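Local atomic coordinates of AlgX/AlgJ SGNH hydrolase-like domain-containing protein (Eubacterium siraeum, PDB entry 4NZK), a protein that is of unknown function but belongs to the DHHW family within the SGNH hydrolase clan, whose members are typically alpha/beta hydrolytic enzymes. Residues N90-K93 and E94-S98; E117-E120 and K121-A124; K186-S189 and T190-T193. All coordinates share one frame; numbering follows the deposited sequence.

The three interactions are local contacts, each within one continuous run of residues, following one another along the chain without overlap. Interaction 1 is the C-terminal end of helix 83-96, just before strand 101-107 of the mixed sheet. Interaction 2 is a turn in the loop between helices 111-114 and 126-136. Interaction 3 runs from the loop after helix 167-180 into the start of strand 192-199, paired with strand 218-224 apart from the mixed sheet. Their centres are about 38 Å (1 and 2), 35 Å (1 and 3) and 37 Å (2 and 3) apart, and none touches another. They mark three separate peripheral places where one chain of probable SGNH-hydrolase type changes direction or secondary structure.

Interaction 1: residues N90-K93 and E94-S98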
ATOM      1  N   ASN A  90       9.562  14.053  -8.282  1.00 10.01           N
ATOM      2  CA  ASN A  90      10.595  14.507  -9.227  1.00 10.18           C
ATOM      3  C   ASN A  90      11.758  15.153  -8.469  1.00  9.98           C
ATOM      4  O   ASN A  90      12.921  14.932  -8.808  1.00 11.80           O
ATOM      5  CB  ASN A  90      10.019  15.468 -10.227  1.00 11.26           C
ATOM      6  CG  ASN A  90       9.130  14.763 -11.240  1.00 11.38           C
ATOM      7  OD1 ASN A  90       9.169  13.529 -11.386  1.00 12.73           O
ATOM      8  ND2 ASN A  90       8.317  15.557 -11.935  1.00 11.33           N
ATOM      9  N   GLU A  91      11.423  15.932  -7.447  1.00 10.93           N
ATOM     10  CA  GLU A  91      12.434  16.586  -6.617  0.50 10.98           C
ATOM     11  C   GLU A  91      13.260  15.552  -5.868  1.00 12.49           C
ATOM     12  O   GLU A  91      14.496  15.669  -5.792  1.00 13.07           O
ATOM     13  CB  GLU A  91      11.785  17.551  -5.625  0.50 13.36           C
ATOM     14  CG  GLU A  91      12.754  18.146  -4.607  0.50 12.56           C
ATOM     15  CD  GLU A  91      13.662  19.228  -5.178  0.50 20.20           C
ATOM     16  OE1 GLU A  91      13.455  19.649  -6.346  0.50 22.40           O
ATOM     17  OE2 GLU A  91      14.564  19.696  -4.426  0.50 23.09           O
ATOM     18  N   PHE A  92      12.573  14.556  -5.291  1.00 10.48           N
ATOM     19  CA  PHE A  92      13.267  13.506  -4.607  1.00 10.07           C
ATOM     20  C   PHE A  92      14.261  12.842  -5.556  1.00 10.77           C
ATOM     21  O   PHE A  92      15.415  12.569  -5.178  1.00 11.62           O
ATOM     22  CB  PHE A  92      12.272  12.472  -4.055  1.00 10.94           C
ATOM     23  CG  PHE A  92      12.952  11.315  -3.388  1.00 12.29           C
ATOM     24  CD1 PHE A  92      13.332  11.377  -2.072  1.00 13.58           C
ATOM     25  CD2 PHE A  92      13.216  10.176  -4.095  1.00 12.03           C
ATOM     26  CE1 PHE A  92      13.973  10.308  -1.474  1.00 14.55           C
ATOM     27  CE2 PHE A  92      13.867   9.121  -3.518  1.00 13.93           C
ATOM     28  CZ  PHE A  92      14.245   9.188  -2.209  1.00 12.97           C
ATOM     29  N   LYS A  93      13.807  12.511  -6.767  1.00 10.18           N
ATOM     30  CA  LYS A  93      14.671  11.856  -7.744  1.00 10.32           C
ATOM     31  C   LYS A  93      15.876  12.735  -8.104  1.00 11.46           C
ATOM     32  O   LYS A  93      17.011  12.239  -8.199  1.00 13.32           O
ATOM     33  CB  LYS A  93      13.880  11.456  -8.977  1.00 10.41           C
ATOM     34  CG  LYS A  93      14.740  10.985 -10.136  1.00 11.25           C
ATOM     35  CD  LYS A  93      15.543   9.718  -9.879  1.00 12.36           C
ATOM     36  CE  LYS A  93      16.460   9.455 -11.080  1.00 12.06           C
ATOM     37  NZ  LYS A  93      17.137   8.140 -10.933  1.00 11.03           N
ATOM     38  N   GLU A  94      15.645  14.047  -8.261  1.00 11.64           N
ATOM     39  CA  GLU A  94      16.772  14.945  -8.553  1.00 12.99           C
ATOM     40  C   GLU A  94      17.812  14.880  -7.411  1.00 11.85           C
ATOM     41  O   GLU A  94      19.019  14.969  -7.662  1.00 15.90           O
ATOM     42  CB  GLU A  94      16.293  16.396  -8.721  1.00 14.62           C
ATOM     43  CG  GLU A  94      15.452  16.717  -9.938  1.00 16.56           C
ATOM     44  CD  GLU A  94      14.803  18.119  -9.872  1.00 21.21           C
ATOM     45  OE1 GLU A  94      15.160  18.956  -8.994  1.00 28.70           O
ATOM     46  OE2 GLU A  94      13.886  18.363 -10.680  1.00 26.77           O
ATOM     47  N   LYS A  95      17.332  14.821  -6.175  1.00 12.46           N
ATOM     48  CA  LYS A  95      18.196  14.784  -4.976  0.50 13.28           C
ATOM     49  C   LYS A  95      19.006  13.504  -4.845  1.00 13.49           C
ATOM     50  O   LYS A  95      20.137  13.529  -4.372  1.00 18.53           O
ATOM     51  CB  LYS A  95      17.395  14.962  -3.687  0.50 17.80           C
ATOM     52  CG  LYS A  95      16.667  16.285  -3.579  0.50 19.29           C
ATOM     53  CD  LYS A  95      17.548  17.425  -4.028  0.50 18.23           C
ATOM     54  CE  LYS A  95      16.873  18.766  -3.761  0.50 21.67           C
ATOM     55  NZ  LYS A  95      17.827  19.893  -3.658  0.50 26.99           N
ATOM     56  N   VAL A  96      18.421  12.362  -5.234  1.00 11.87           N
ATOM     57  CA  VAL A  96      19.157  11.107  -5.125  1.00 13.46           C
ATOM     58  C   VAL A  96      20.011  10.784  -6.350  1.00 14.76           C
ATOM     59  O   VAL A  96      20.968  10.028  -6.262  1.00 16.73           O
ATOM     60  CB  VAL A  96      18.276   9.922  -4.698  1.00 13.33           C
ATOM     61  CG1 VAL A  96      17.635  10.196  -3.354  1.00 13.37           C
ATOM     62  CG2 VAL A  96      17.211   9.549  -5.739  1.00 14.55           C
ATOM     63  N   GLY A  97      19.660  11.337  -7.504  1.00 13.36           N
ATOM     64  CA  GLY A  97      20.484  11.234  -8.681  1.00 13.33           C
ATOM     65  C   GLY A  97      20.259   9.984  -9.508  1.00 13.28           C
ATOM     66  O   GLY A  97      19.378   9.141  -9.226  1.00 13.18           O
ATOM     67  N   SER A  98      21.068   9.858 -10.552  1.00 13.10           N
ATOM     68  CA  SER A  98      20.888   8.796 -11.541  0.50 12.62           C
ATOM     69  C   SER A  98      21.155   7.393 -11.035  1.00 14.37           C
ATOM     70  O   SER A  98      20.617   6.435 -11.595  1.00 15.42           O
ATOM     71  CB  SER A  98      21.783   9.055 -12.748  0.50 14.53           C
ATOM     72  OG  SER A  98      23.136   9.103 -12.340  0.50 15.84           O
TER
HETATM   73  O   HOH W   1      11.925  19.400  -8.718  1.00 27.16           O
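K93 reaches forward along the helix to the carbonyl of G97. Its CB lies 3.2 Å from E94 N, beside the next peptide. CG takes the direction anti to the K93 backbone N, and a bend at chi2 (64°) turns the rest of the chain toward the helix end. CD then passes 3.9 Å from G97 O and CE 3.5 Å from that oxygen. At the tip NZ donates to G97 O over 3.0 Å, arriving 41° out of the carbonyl plane and not on a lone pair. The same ammonium also bonds V100 O, so it ties together two carbonyls beyond the last helical turn. The K93 carbonyl is used as well, accepting G97 N at 2.9 Å.

One turn after F92, V96 CG1 sits over a face of its ring, offset toward the rim and 3.7 Å from F92 CZ, a CH-pi contact. The pair packs against V102 of strand 101-107 and I321 of helix 317-323, and F331 of strand 328-334 meets the F92 ring edge-to-face. On the outer side, in the conformer given for E91, water 1 donates to E91 OE1 and E94 OE2, an arrangement that would ease the repulsion expected between the carboxylates. E91 and K95 are both modelled in two conformers, and K95 CE comes implausibly close to E91 OE2, so their salt bridge is doubtful.

G97, with phi at 86°, ends the helical geometry, and E94, K95 and V96 close the preceding i to i+4 bonds. This is a glycine-terminated alpha-helix C-terminus, packed on the sheet of an alpha/beta fold.

Interaction 2: residues E117-E120 and K121-A124; sequences EGYE and KYNA
Y119 and Y122 both set CG beside their own backbone N, anti to the carbonyl carbon (chi1 -69° and -56°), and these torsions send the two phenol rings off the same side of a tight turn. The turn is a short 3-10 one, built from overlapping i to i+3 bonds in the loop between helices 111-114 and 126-136. Its firmer bond runs from Y122 N to Y119 O at 2.9 Å; the donor stands 49° above the carbonyl plane, away from the lone pairs, as the tight winding demands. The following bond, N123 N to E120 O at 3.3 Å, is weak, and the 3-10 winding stops there.

Between the rings the touch is apolar and limited to one carbon from each, Y119 CD1 and Y122 CD2, 3.9 Å apart and obliquely set. Y122 CB rests 3.6 Å from Y119 O, which keeps the base of the second ring close to the carbonyl that its own N-H uses. K121 covers a face of its neighbour's ring: its CG lies 3.7 Å above the Y122 plane, over the centre, and the extended chain continues along the ring, K121 CE reaching 3.5 Å from Y122 CZ.

N123 OD1 accepts the Y77 N-H, and backbone bonding of A124 with Y77 fastens this end of the loop. At the other end, E117 pairs through its backbone with P51. The E120 side chain bends at chi2 and folds back, bringing OE1 within 3.0 Å of G118 N in a weak hydrogen bond.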
ATOM      1  N   GLU A 117     -23.568  -0.891 -11.299  1.00 25.98           N
ATOM      2  CA  GLU A 117     -24.153  -0.095 -12.367  0.50 28.35           C
ATOM      3  C   GLU A 117     -25.013   1.026 -11.792  1.00 21.94           C
ATOM      4  O   GLU A 117     -25.670   0.868 -10.755  1.00 24.51           O
ATOM      5  CB  GLU A 117     -24.966  -0.966 -13.328  0.50 31.28           C
ATOM      6  CG  GLU A 117     -26.249  -1.513 -12.733  0.50 27.92           C
ATOM      7  N   GLY A 118     -24.975   2.171 -12.463  1.00 22.41           N
ATOM      8  CA  GLY A 118     -25.802   3.293 -12.051  1.00 25.46           C
ATOM      9  C   GLY A 118     -25.150   4.300 -11.138  1.00 22.30           C
ATOM     10  O   GLY A 118     -25.758   5.313 -10.836  1.00 25.16           O
ATOM     11  N   TYR A 119     -23.909   4.054 -10.712  1.00 17.94           N
ATOM     12  CA  TYR A 119     -23.251   4.991  -9.819  1.00 17.02           C
ATOM     13  C   TYR A 119     -22.147   5.794 -10.478  1.00 18.15           C
ATOM     14  O   TYR A 119     -21.426   6.480  -9.766  1.00 18.61           O
ATOM     15  CB  TYR A 119     -22.692   4.248  -8.579  1.00 20.75           C
ATOM     16  CG  TYR A 119     -23.781   3.744  -7.686  1.00 18.92           C
ATOM     17  CD1 TYR A 119     -24.332   4.565  -6.708  1.00 23.39           C
ATOM     18  CD2 TYR A 119     -24.311   2.473  -7.847  1.00 22.65           C
ATOM     19  CE1 TYR A 119     -25.342   4.115  -5.886  1.00 24.40           C
ATOM     20  CE2 TYR A 119     -25.324   2.022  -7.031  1.00 27.44           C
ATOM     21  CZ  TYR A 119     -25.840   2.859  -6.056  1.00 22.14           C
ATOM     22  OH  TYR A 119     -26.857   2.405  -5.248  1.00 33.92           O
ATOM     23  N   GLU A 120     -22.047   5.724 -11.811  1.00 19.29           N
ATOM     24  CA  GLU A 120     -21.021   6.413 -12.582  1.00 20.39           C
ATOM     25  C   GLU A 120     -20.974   7.925 -12.287  1.00 16.83           C
ATOM     26  O   GLU A 120     -19.880   8.503 -12.214  1.00 17.98           O
ATOM     27  CB  GLU A 120     -21.203   6.155 -14.100  1.00 26.01           C
ATOM     28  CG  GLU A 120     -21.053   4.679 -14.534  1.00 35.84           C
ATOM     29  CD  GLU A 120     -22.305   3.795 -14.345  1.00 38.75           C
ATOM     30  OE1 GLU A 120     -23.368   4.278 -13.879  1.00 36.04           O
ATOM     31  OE2 GLU A 120     -22.234   2.582 -14.665  1.00 56.63           O
ATOM     32  N   LYS A 121     -22.133   8.544 -12.064  1.00 18.19           N
ATOM     33  CA  LYS A 121     -22.195   9.980 -11.817  1.00 16.34           C
ATOM     34  C   LYS A 121     -21.650  10.398 -10.426  1.00 15.06           C
ATOM     35  O   LYS A 121     -21.450  11.590 -10.160  1.00 16.21           O
ATOM     36  CB  LYS A 121     -23.618  10.533 -12.096  1.00 25.35           C
ATOM     37  CG  LYS A 121     -24.660  10.214 -11.038  1.00 35.75           C
ATOM     38  CD  LYS A 121     -26.091  10.314 -11.598  1.00 42.50           C
ATOM     39  CE  LYS A 121     -27.103  10.672 -10.533  1.00 53.32           C
ATOM     40  NZ  LYS A 121     -28.510  10.400 -10.954  1.00 57.36           N
ATOM     41  N   TYR A 122     -21.384   9.403  -9.567  1.00 13.20           N
ATOM     42  CA  TYR A 122     -20.887   9.641  -8.222  1.00 13.65           C
ATOM     43  C   TYR A 122     -19.444   9.219  -8.010  1.00 14.74           C
ATOM     44  O   TYR A 122     -18.961   9.268  -6.886  1.00 15.03           O
ATOM     45  CB  TYR A 122     -21.738   8.902  -7.189  1.00 16.31           C
ATOM     46  CG  TYR A 122     -23.206   9.246  -7.249  1.00 16.62           C
ATOM     47  CD1 TYR A 122     -23.674  10.503  -6.876  1.00 20.74           C
ATOM     48  CD2 TYR A 122     -24.137   8.290  -7.669  1.00 21.52           C
ATOM     49  CE1 TYR A 122     -25.038  10.797  -6.925  1.00 22.58           C
ATOM     50  CE2 TYR A 122     -25.480   8.577  -7.729  1.00 23.27           C
ATOM     51  CZ  TYR A 122     -25.920   9.832  -7.369  1.00 24.02           C
ATOM     52  OH  TYR A 122     -27.282  10.073  -7.441  1.00 32.01           O
ATOM     53  N   ASN A 123     -18.755   8.853  -9.082  1.00 13.27           N
ATOM     54  CA  ASN A 123     -17.401   8.365  -8.945  1.00 13.05           C
ATOM     55  C   ASN A 123     -16.571   8.737 -10.162  1.00 13.78           C
ATOM     56  O   ASN A 123     -16.957   8.435 -11.291  1.00 17.51           O
ATOM     57  CB  ASN A 123     -17.479   6.851  -8.818  1.00 14.12           C
ATOM     58  CG  ASN A 123     -16.154   6.218  -8.446  1.00 12.91           C
ATOM     59  OD1 ASN A 123     -15.600   6.508  -7.387  1.00 13.83           O
ATOM     60  ND2 ASN A 123     -15.687   5.277  -9.278  1.00 16.09           N
ATOM     61  N   ALA A 124     -15.430   9.361  -9.909  1.00 13.21           N
ATOM     62  CA  ALA A 124     -14.479   9.769 -10.941  1.00 12.64           C
ATOM     63  C   ALA A 124     -13.539   8.599 -11.219  1.00 13.55           C
ATOM     64  O   ALA A 124     -13.452   7.650 -10.453  1.00 14.66           O
ATOM     65  CB  ALA A 124     -13.682  10.988 -10.470  1.00 14.31           C
TER

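Interaction 3: residues K186-S189 and T190-T193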
ATOM      1  N   LYS A 186       8.212 -14.820  -6.232  1.00 14.77           N
ATOM      2  CA  LYS A 186       7.891 -16.228  -6.304  1.00 14.01           C
ATOM      3  C   LYS A 186       6.385 -16.412  -6.357  1.00 14.83           C
ATOM      4  O   LYS A 186       5.604 -15.497  -6.069  1.00 16.39           O
ATOM      5  CB  LYS A 186       8.456 -16.956  -5.096  1.00 15.76           C
ATOM      6  CG  LYS A 186       9.969 -16.914  -4.984  1.00 18.32           C
ATOM      7  CD  LYS A 186      10.449 -17.802  -3.840  1.00 22.04           C
ATOM      8  CE  LYS A 186      11.937 -17.763  -3.609  1.00 25.97           C
ATOM      9  NZ  LYS A 186      12.684 -18.228  -4.804  1.00 28.40           N
ATOM     10  N   GLU A 187       6.000 -17.629  -6.717  1.00 16.07           N
ATOM     11  CA  GLU A 187       4.626 -18.049  -6.714  1.00 16.03           C
ATOM     12  C   GLU A 187       4.030 -17.951  -5.308  1.00 14.70           C
ATOM     13  O   GLU A 187       4.709 -18.204  -4.323  1.00 14.36           O
ATOM     14  CB  GLU A 187       4.619 -19.508  -7.244  1.00 19.27           C
ATOM     15  CG  GLU A 187       5.480 -19.628  -8.536  1.00 28.33           C
ATOM     16  CD  GLU A 187       7.042 -20.113  -8.611  1.00 27.95           C
ATOM     17  OE1 GLU A 187       8.229 -19.765  -8.122  1.00 11.88           O
ATOM     18  OE2 GLU A 187       7.045 -20.876  -9.586  1.00 38.21           O
ATOM     19  N   LEU A 188       2.743 -17.599  -5.219  1.00 15.14           N
ATOM     20  CA  LEU A 188       2.096 -17.521  -3.915  1.00 13.13           C
ATOM     21  C   LEU A 188       2.072 -18.876  -3.184  1.00 15.49           C
ATOM     22  O   LEU A 188       2.059 -18.947  -1.943  1.00 15.66           O
ATOM     23  CB  LEU A 188       0.702 -16.924  -4.095  1.00 20.36           C
ATOM     24  CG  LEU A 188       0.117 -16.088  -3.021  1.00 26.98           C
ATOM     25  CD1 LEU A 188       1.063 -15.076  -2.384  1.00 15.31           C
ATOM     26  CD2 LEU A 188      -1.129 -15.389  -3.548  1.00 22.46           C
ATOM     27  N   SER A 189       2.132 -19.961  -3.941  1.00 15.01           N
ATOM     28  CA  SER A 189       2.164 -21.299  -3.331  0.50 14.74           C
ATOM     29  C   SER A 189       3.414 -21.563  -2.508  1.00 14.70           C
ATOM     30  O   SER A 189       3.436 -22.479  -1.695  1.00 16.46           O
ATOM     31  CB  SER A 189       2.024 -22.395  -4.388  0.50 17.98           C
ATOM     32  OG  SER A 189       0.778 -22.336  -5.036  0.50 18.21           O
ATOM     33  N   THR A 190       4.453 -20.761  -2.691  1.00 12.83           N
ATOM     34  CA  THR A 190       5.684 -20.909  -1.914  1.00 12.14           C
ATOM     35  C   THR A 190       5.558 -20.285  -0.526  1.00 12.64           C
ATOM     36  O   THR A 190       6.426 -20.471   0.352  1.00 15.59           O
ATOM     37  CB  THR A 190       6.915 -20.268  -2.629  1.00 12.27           C
ATOM     38  OG1 THR A 190       6.796 -18.836  -2.689  1.00 12.78           O
ATOM     39  CG2 THR A 190       7.072 -20.829  -4.015  1.00 13.68           C
ATOM     40  N   TYR A 191       4.507 -19.495  -0.324  1.00 14.11           N
ATOM     41  CA  TYR A 191       4.286 -18.815   0.952  1.00 13.20           C
ATOM     42  C   TYR A 191       3.395 -19.707   1.845  1.00 12.88           C
ATOM     43  O   TYR A 191       2.660 -20.562   1.335  1.00 16.73           O
ATOM     44  CB  TYR A 191       3.536 -17.507   0.693  1.00 10.83           C
ATOM     45  CG  TYR A 191       4.280 -16.378  -0.013  1.00 12.11           C
ATOM     46  CD1 TYR A 191       4.711 -16.487  -1.327  1.00 13.51           C
ATOM     47  CD2 TYR A 191       4.483 -15.174   0.627  1.00 12.44           C
ATOM     48  CE1 TYR A 191       5.366 -15.436  -1.935  1.00 11.29           C
ATOM     49  CE2 TYR A 191       5.148 -14.132   0.003  1.00 12.34           C
ATOM     50  CZ  TYR A 191       5.569 -14.263  -1.269  1.00 13.34           C
ATOM     51  OH  TYR A 191       6.222 -13.192  -1.859  1.00 13.29           O
ATOM     52  N   LYS A 192       3.436 -19.468   3.153  1.00 15.57           N
ATOM     53  CA  LYS A 192       2.501 -20.080   4.102  1.00 15.18           C
ATOM     54  C   LYS A 192       1.284 -19.185   4.202  1.00 12.91           C
ATOM     55  O   LYS A 192       1.384 -17.992   4.500  1.00 16.56           O
ATOM     56  CB  LYS A 192       3.137 -20.275   5.488  1.00 16.73           C
ATOM     57  CG  LYS A 192       2.223 -20.972   6.486  1.00 23.91           C
ATOM     58  CD  LYS A 192       2.886 -21.123   7.850  1.00 33.32           C
ATOM     59  N   THR A 193       0.125 -19.760   3.925  1.00 15.58           N
ATOM     60  CA  THR A 193      -1.115 -19.033   3.961  1.00 14.49           C
ATOM     61  C   THR A 193      -1.691 -19.070   5.373  1.00 16.82           C
ATOM     62  O   THR A 193      -1.725 -20.129   6.026  1.00 19.31           O
ATOM     63  CB  THR A 193      -2.111 -19.671   2.981  1.00 17.02           C
ATOM     64  OG1 THR A 193      -1.619 -19.498   1.640  1.00 20.43           O
ATOM     65  CG2 THR A 193      -3.447 -18.987   3.062  1.00 20.32           C
TER
HETATM   66  O   HOH W   2       8.129 -13.602  -3.693  1.00 15.50           O
HETATM   67  O   HOH W   3       0.321 -20.421  -0.017  1.00 32.74           O
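The Y191 ring carries L188 on one face: CD1 lies 4.0 Å above the plane, offset toward the rim, in a CH-pi contact in which the two side chains cross at about a right angle. At the ring edge, in plane, E187 O sits 3.5 Å from Y191 CD1, and K186 O lies farther round the same rim near CE1. Y223, from strand 218-224, touches both L188 and Y191. At the ring's far end water 2 joins Y191 OH (2.7 Å) to K186 N (2.8 Å).

The backbone here makes a 3-10 turn that delivers the chain from the loop after helix 167-180 into strand 192-199, with T190 N bonding E187 O and Y191 N bonding L188 O. E187 O is gripped twice by T190. Its amide N comes from 53° above the carbonyl plane, whereas OG1 donates at 2.7 Å nearly along the C=O axis. With chi1 at 68°, OG1 stands between the T190 backbone N and carbonyl carbon, which swings it back over the turn, beside K186 CB at 3.5 Å. Water 3 donates to L188 O and Y191 O and accepts from T193 OG1, linking the turn to T193 in the strand.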